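Local coordinates for PPC domain-containing protein (Archaeoglobus fulgidus, PDB 2H6L) that is of unknown function but binds zinc and belongs to the plant and prokaryote conserved (PPC) domain family, at residues R47-G52 and F106-F111; S41-V46 and A112-V117. All coordinates share one frame; numbering follows the deposited sequence.

Contact 1: R47-G52 and F106-F111; sequences RSAVIG and FSAEVF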
loop_
_atom_site.group_PDB
_atom_site.type_symbol
_atom_site.label_atom_id
_atom_site.label_comp_id
_atom_site.label_asym_id
_atom_site.label_seq_id
_atom_site.Cartn_x
_atom_site.Cartn_y
_atom_site.Cartn_z
ATOM N N ARG A 47 19.632 2.879 0.671
ATOM C CA ARG A 47 20.975 2.842 0.096
ATOM C C ARG A 47 21.326 1.437 -0.390
ATOM O O ARG A 47 22.224 1.254 -1.213
ATOM C CB ARG A 47 21.994 3.305 1.140
ATOM C CG ARG A 47 21.634 4.642 1.799
ATOM C CD ARG A 47 22.792 5.133 2.663
ATOM N NE ARG A 47 23.973 5.437 1.857
ATOM C CZ ARG A 47 25.221 5.387 2.311
ATOM N NH1 ARG A 47 25.458 5.041 3.571
ATOM N NH2 ARG A 47 26.234 5.685 1.504
ATOM N N SER A 48 20.617 0.442 0.131
ATOM C CA SER A 48 20.844 -0.944 -0.265
ATOM C C SER A 48 19.774 -1.801 0.380
ATOM O O SER A 48 18.997 -1.319 1.196
ATOM C CB SER A 48 22.216 -1.424 0.201
ATOM O OG SER A 48 22.271 -1.460 1.618
ATOM N N ALA A 49 19.744 -3.082 0.039
ATOM C CA ALA A 49 18.729 -3.935 0.616
ATOM C C ALA A 49 18.940 -5.401 0.325
ATOM O O ALA A 49 19.760 -5.781 -0.511
ATOM C CB ALA A 49 17.356 -3.506 0.095
ATOM N N VAL A 50 18.187 -6.223 1.046
ATOM C CA VAL A 50 18.202 -7.659 0.850
ATOM C C VAL A 50 16.743 -8.086 0.814
ATOM O O VAL A 50 16.009 -7.909 1.782
ATOM C CB VAL A 50 18.926 -8.407 1.990
ATOM C CG1 VAL A 50 18.821 -9.917 1.756
ATOM C CG2 VAL A 50 20.402 -7.993 2.040
ATOM N N ILE A 51 16.322 -8.621 -0.325
ATOM C CA ILE A 51 14.952 -9.073 -0.501
ATOM C C ILE A 51 14.997 -10.542 -0.892
ATOM O O ILE A 51 16.066 -11.152 -0.921
ATOM C CB ILE A 51 14.238 -8.290 -1.625
ATOM C CG1 ILE A 51 14.943 -8.537 -2.960
ATOM C CG2 ILE A 51 14.228 -6.795 -1.298
ATOM C CD1 ILE A 51 14.199 -7.982 -4.156
ATOM N N GLY A 52 13.845 -11.116 -1.201
ATOM C CA GLY A 52 13.848 -12.511 -1.592
ATOM C C GLY A 52 12.479 -13.027 -1.934
ATOM O O GLY A 52 11.473 -12.381 -1.648
ATOM N N PHE A 106 14.104 -8.433 3.873
ATOM C CA PHE A 106 14.923 -8.975 4.954
ATOM C C PHE A 106 15.654 -7.849 5.658
ATOM O O PHE A 106 15.680 -7.787 6.889
ATOM C CB PHE A 106 15.928 -9.991 4.409
ATOM C CG PHE A 106 15.302 -11.290 3.987
ATOM C CD1 PHE A 106 14.846 -12.196 4.937
ATOM C CD2 PHE A 106 15.153 -11.601 2.643
ATOM C CE1 PHE A 106 14.252 -13.394 4.555
ATOM C CE2 PHE A 106 14.557 -12.798 2.251
ATOM C CZ PHE A 106 14.107 -13.694 3.206
ATOM N N SER A 107 16.252 -6.959 4.870
ATOM C CA SER A 107 16.963 -5.807 5.422
ATOM C C SER A 107 17.079 -4.696 4.387
ATOM O O SER A 107 17.023 -4.939 3.179
ATOM C CB SER A 107 18.371 -6.196 5.874
ATOM O OG SER A 107 19.203 -6.466 4.754
ATOM N N ALA A 108 17.248 -3.476 4.882
ATOM C CA ALA A 108 17.403 -2.313 4.030
ATOM C C ALA A 108 18.061 -1.197 4.820
ATOM O O ALA A 108 17.665 -0.893 5.944
ATOM C CB ALA A 108 16.051 -1.848 3.506
ATOM N N GLU A 109 19.092 -0.608 4.232
ATOM C CA GLU A 109 19.781 0.500 4.866
ATOM C C GLU A 109 18.971 1.717 4.464
ATOM O O GLU A 109 18.734 1.943 3.283
ATOM C CB GLU A 109 21.200 0.622 4.334
ATOM C CG GLU A 109 22.057 1.598 5.106
ATOM C CD GLU A 109 23.474 1.651 4.575
ATOM O OE1 GLU A 109 24.052 0.568 4.332
ATOM O OE2 GLU A 109 24.010 2.769 4.408
ATOM N N VAL A 110 18.541 2.492 5.449
ATOM C CA VAL A 110 17.740 3.676 5.178
ATOM C C VAL A 110 18.496 4.910 4.671
ATOM O O VAL A 110 19.590 5.231 5.155
ATOM C CB VAL A 110 16.977 4.106 6.438
ATOM C CG1 VAL A 110 16.289 5.444 6.195
ATOM C CG2 VAL A 110 15.969 3.047 6.820
ATOM N N PHE A 111 17.898 5.592 3.693
ATOM C CA PHE A 111 18.446 6.837 3.176
ATOM C C PHE A 111 17.515 7.878 3.789
ATOM O O PHE A 111 17.947 8.778 4.519
ATOM C CB PHE A 111 18.366 6.920 1.652
ATOM C CG PHE A 111 18.882 8.226 1.100
ATOM C CD1 PHE A 111 20.247 8.512 1.115
ATOM C CD2 PHE A 111 18.005 9.195 0.637
ATOM C CE1 PHE A 111 20.728 9.742 0.682
ATOM C CE2 PHE A 111 18.473 10.438 0.199
ATOM C CZ PHE A 111 19.839 10.713 0.224
#
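Arg47 stands where the chain turns a corner into strand 48-52, and its side chain crosses that of Glu109 on the partner strand obliquely. CB lies near Glu109 OE2; CG packs 4.0 Å from Phe111 CB, at the edge of that ring; CD passes 3.2 Å from Glu109 OE2. A bend at chi3 (65°) then sets the guanidinium so that NH1 lies 2.8 Å from Glu109 OE2. This is a salt bridge, but its hydrogen bond is weak and bent, with the guanidinium and carboxylate planes 78° apart. Glu109 meets it with an extended chain, CG anti to its backbone N. Arg47 N also donates to Glu109 O, so backbone and side chain clasp the same residue. An alanine here would remove the guanidinium and the CG contact at the Phe111 ring edge, and would probably leave the Glu109 carboxylate less firmly held.

At the other end, Val50 O accepts from both Phe106 N (2.9 Å) and Ser107 N (3.2 Å), a classic beta bulge. Val50 N returns a bond to Ser107 O, while Val50 CG2 rests against Ser107 OG. The Phe106 ring swings beyond the bulge, its edge toward Ile51 C, and meets His104, a zinc ligand. Strand 60-66 flanks segment 47-52 on its far side, Ala49 and Ile51 pack on strand 85-96, and Ala108 and Val110 lean on helix 22-33.

Contact 2: S41-V46 and A112-V117; sequences SAIGAV and ACEVFV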
loop_
_atom_site.group_PDB
_atom_site.type_symbol
_atom_site.label_atom_id
_atom_site.label_comp_id
_atom_site.label_asym_id
_atom_site.label_seq_id
_atom_site.Cartn_x
_atom_site.Cartn_y
_atom_site.Cartn_z
ATOM N N SER A 41 3.126 0.689 6.634
ATOM C CA SER A 41 3.261 1.244 5.298
ATOM C C SER A 41 4.409 2.259 5.309
ATOM O O SER A 41 4.628 2.934 6.307
ATOM C CB SER A 41 1.968 1.929 4.884
ATOM O OG SER A 41 2.079 2.425 3.567
ATOM N N ALA A 42 5.145 2.360 4.208
ATOM C CA ALA A 42 6.248 3.315 4.143
ATOM C C ALA A 42 6.650 3.661 2.720
ATOM O O ALA A 42 6.347 2.929 1.779
ATOM C CB ALA A 42 7.464 2.764 4.901
ATOM N N ILE A 43 7.315 4.803 2.571
ATOM C CA ILE A 43 7.818 5.245 1.279
ATOM C C ILE A 43 9.133 5.954 1.563
ATOM O O ILE A 43 9.440 6.252 2.712
ATOM C CB ILE A 43 6.869 6.231 0.548
ATOM C CG1 ILE A 43 6.638 7.485 1.393
ATOM C CG2 ILE A 43 5.552 5.547 0.215
ATOM C CD1 ILE A 43 5.917 8.604 0.620
ATOM N N GLY A 44 9.907 6.223 0.521
ATOM C CA GLY A 44 11.179 6.889 0.725
ATOM C C GLY A 44 12.234 6.272 -0.160
ATOM O O GLY A 44 11.949 5.913 -1.296
ATOM N N ALA A 45 13.454 6.149 0.351
ATOM C CA ALA A 45 14.535 5.566 -0.428
ATOM C C ALA A 45 15.525 4.862 0.487
ATOM O O ALA A 45 15.648 5.206 1.659
ATOM C CB ALA A 45 15.245 6.652 -1.236
ATOM N N VAL A 46 16.233 3.886 -0.070
ATOM C CA VAL A 46 17.220 3.109 0.671
ATOM C C VAL A 46 18.551 3.114 -0.067
ATOM O O VAL A 46 18.597 3.313 -1.280
ATOM C CB VAL A 46 16.763 1.638 0.842
ATOM C CG1 VAL A 46 15.428 1.582 1.576
ATOM C CG2 VAL A 46 16.644 0.974 -0.511
ATOM N N ALA A 112 16.227 7.732 3.484
ATOM C CA ALA A 112 15.168 8.587 4.015
ATOM C C ALA A 112 13.910 7.729 3.984
ATOM O O ALA A 112 13.506 7.244 2.923
ATOM C CB ALA A 112 14.981 9.836 3.152
ATOM N N CYS A 113 13.299 7.528 5.148
ATOM C CA CYS A 113 12.107 6.696 5.225
ATOM C C CYS A 113 11.042 7.248 6.160
ATOM O O CYS A 113 11.319 7.588 7.301
ATOM C CB CYS A 113 12.497 5.283 5.668
ATOM S SG CYS A 113 11.154 4.077 5.602
ATOM N N GLU A 114 9.819 7.338 5.651
ATOM C CA GLU A 114 8.687 7.832 6.413
ATOM C C GLU A 114 7.745 6.641 6.526
ATOM O O GLU A 114 7.240 6.129 5.529
ATOM C CB GLU A 114 8.043 9.015 5.674
ATOM C CG GLU A 114 9.076 10.102 5.332
ATOM C CD GLU A 114 8.519 11.310 4.567
ATOM O OE1 GLU A 114 7.506 11.180 3.851
ATOM O OE2 GLU A 114 9.127 12.397 4.669
ATOM N N VAL A 115 7.526 6.201 7.758
ATOM C CA VAL A 115 6.703 5.036 8.022
ATOM C C VAL A 115 5.388 5.376 8.700
ATOM O O VAL A 115 5.336 6.237 9.578
ATOM C CB VAL A 115 7.463 4.033 8.938
ATOM C CG1 VAL A 115 6.698 2.721 9.037
ATOM C CG2 VAL A 115 8.870 3.805 8.409
ATOM N N PHE A 116 4.323 4.704 8.281
ATOM C CA PHE A 116 3.030 4.911 8.907
ATOM C C PHE A 116 2.762 3.638 9.682
ATOM O O PHE A 116 2.776 2.548 9.115
ATOM C CB PHE A 116 1.915 5.108 7.877
ATOM C CG PHE A 116 0.537 5.161 8.487
ATOM C CD1 PHE A 116 0.255 6.042 9.529
ATOM C CD2 PHE A 116 -0.478 4.324 8.030
ATOM C CE1 PHE A 116 -1.008 6.087 10.114
ATOM C CE2 PHE A 116 -1.742 4.360 8.605
ATOM C CZ PHE A 116 -2.011 5.244 9.649
ATOM N N VAL A 117 2.547 3.771 10.980
ATOM C CA VAL A 117 2.268 2.607 11.806
ATOM C C VAL A 117 0.872 2.731 12.390
ATOM O O VAL A 117 0.554 3.718 13.049
ATOM C CB VAL A 117 3.283 2.476 12.948
ATOM C CG1 VAL A 117 2.932 1.282 13.821
ATOM C CG2 VAL A 117 4.683 2.333 12.376
#
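Cys113 SG is anti to its backbone N (chi1 -172°), and Val115 CG1 is likewise (-171°), which leaves Val115 CG2 beside its own backbone N. From these positions SG and CG2 both reach Ala42 CB, at 4.0 Å from Cys113 SG and 3.9 Å from Val115 CG2, while Val115 CG1 rests on Ser41 O. The small alanine thus sits between two side chains of the facing strand, on the side of the sheet that looks to helix 22-33.

The backbones run antiparallel, and their hydrogen bonds come in three reciprocal pairs. Phe116 N points almost straight at Ser41 O (2.7 Å, 177°), nearly along the C=O axis, and Ser41 N answers to Phe116 O. Ile43 and Glu114 exchange longer bonds, and Ala45 and Ala112 close the series, with Ala45 N 2.8 Å from Ala112 O. Between the last two pairs the chain turns at Gly44, whose backbone angles call for glycine; a CB there would also clash with Ala112 O. Without one, Gly44 CA comes to 3.2 Å from Ala112 O in a CA-H...O contact.

On the opposite face, Glu114 turns its carboxylate to the second subunit: OE1 accepts from ND1 of its zinc ligand His89, and OE2 forms a salt bridge with its Arg127. Phe116 stacks on His39 of that subunit. This antiparallel pairing belongs to the curled sheet of the PPC domain, here forming part of a subunit interface, where Glu114 is a second-shell partner that probably helps orient a metal-binding histidine.

From the N terminus, the chain passes helix 22-33 and enters strand 38-43, where contact 2 begins; it then runs on into strand 45-55 and contact 1. Strands 60-66, 70-82 and 85-96 follow before strand 99-110 returns to close contact 1, the inner loop. Strand 113-119 then closes contact 2 around it. The two are concentric, the same pair of chain runs meeting twice, with corners at Gly44 and Arg47 on one run and at Phe111 and Ala112 on the other. Where the two contacts meet, Phe111 N probably hydrogen-bonds to Ala45 O, and Val46 packs against Ala108 and Glu109. Together they join the faces on either side of these corners, and both touch the second subunit.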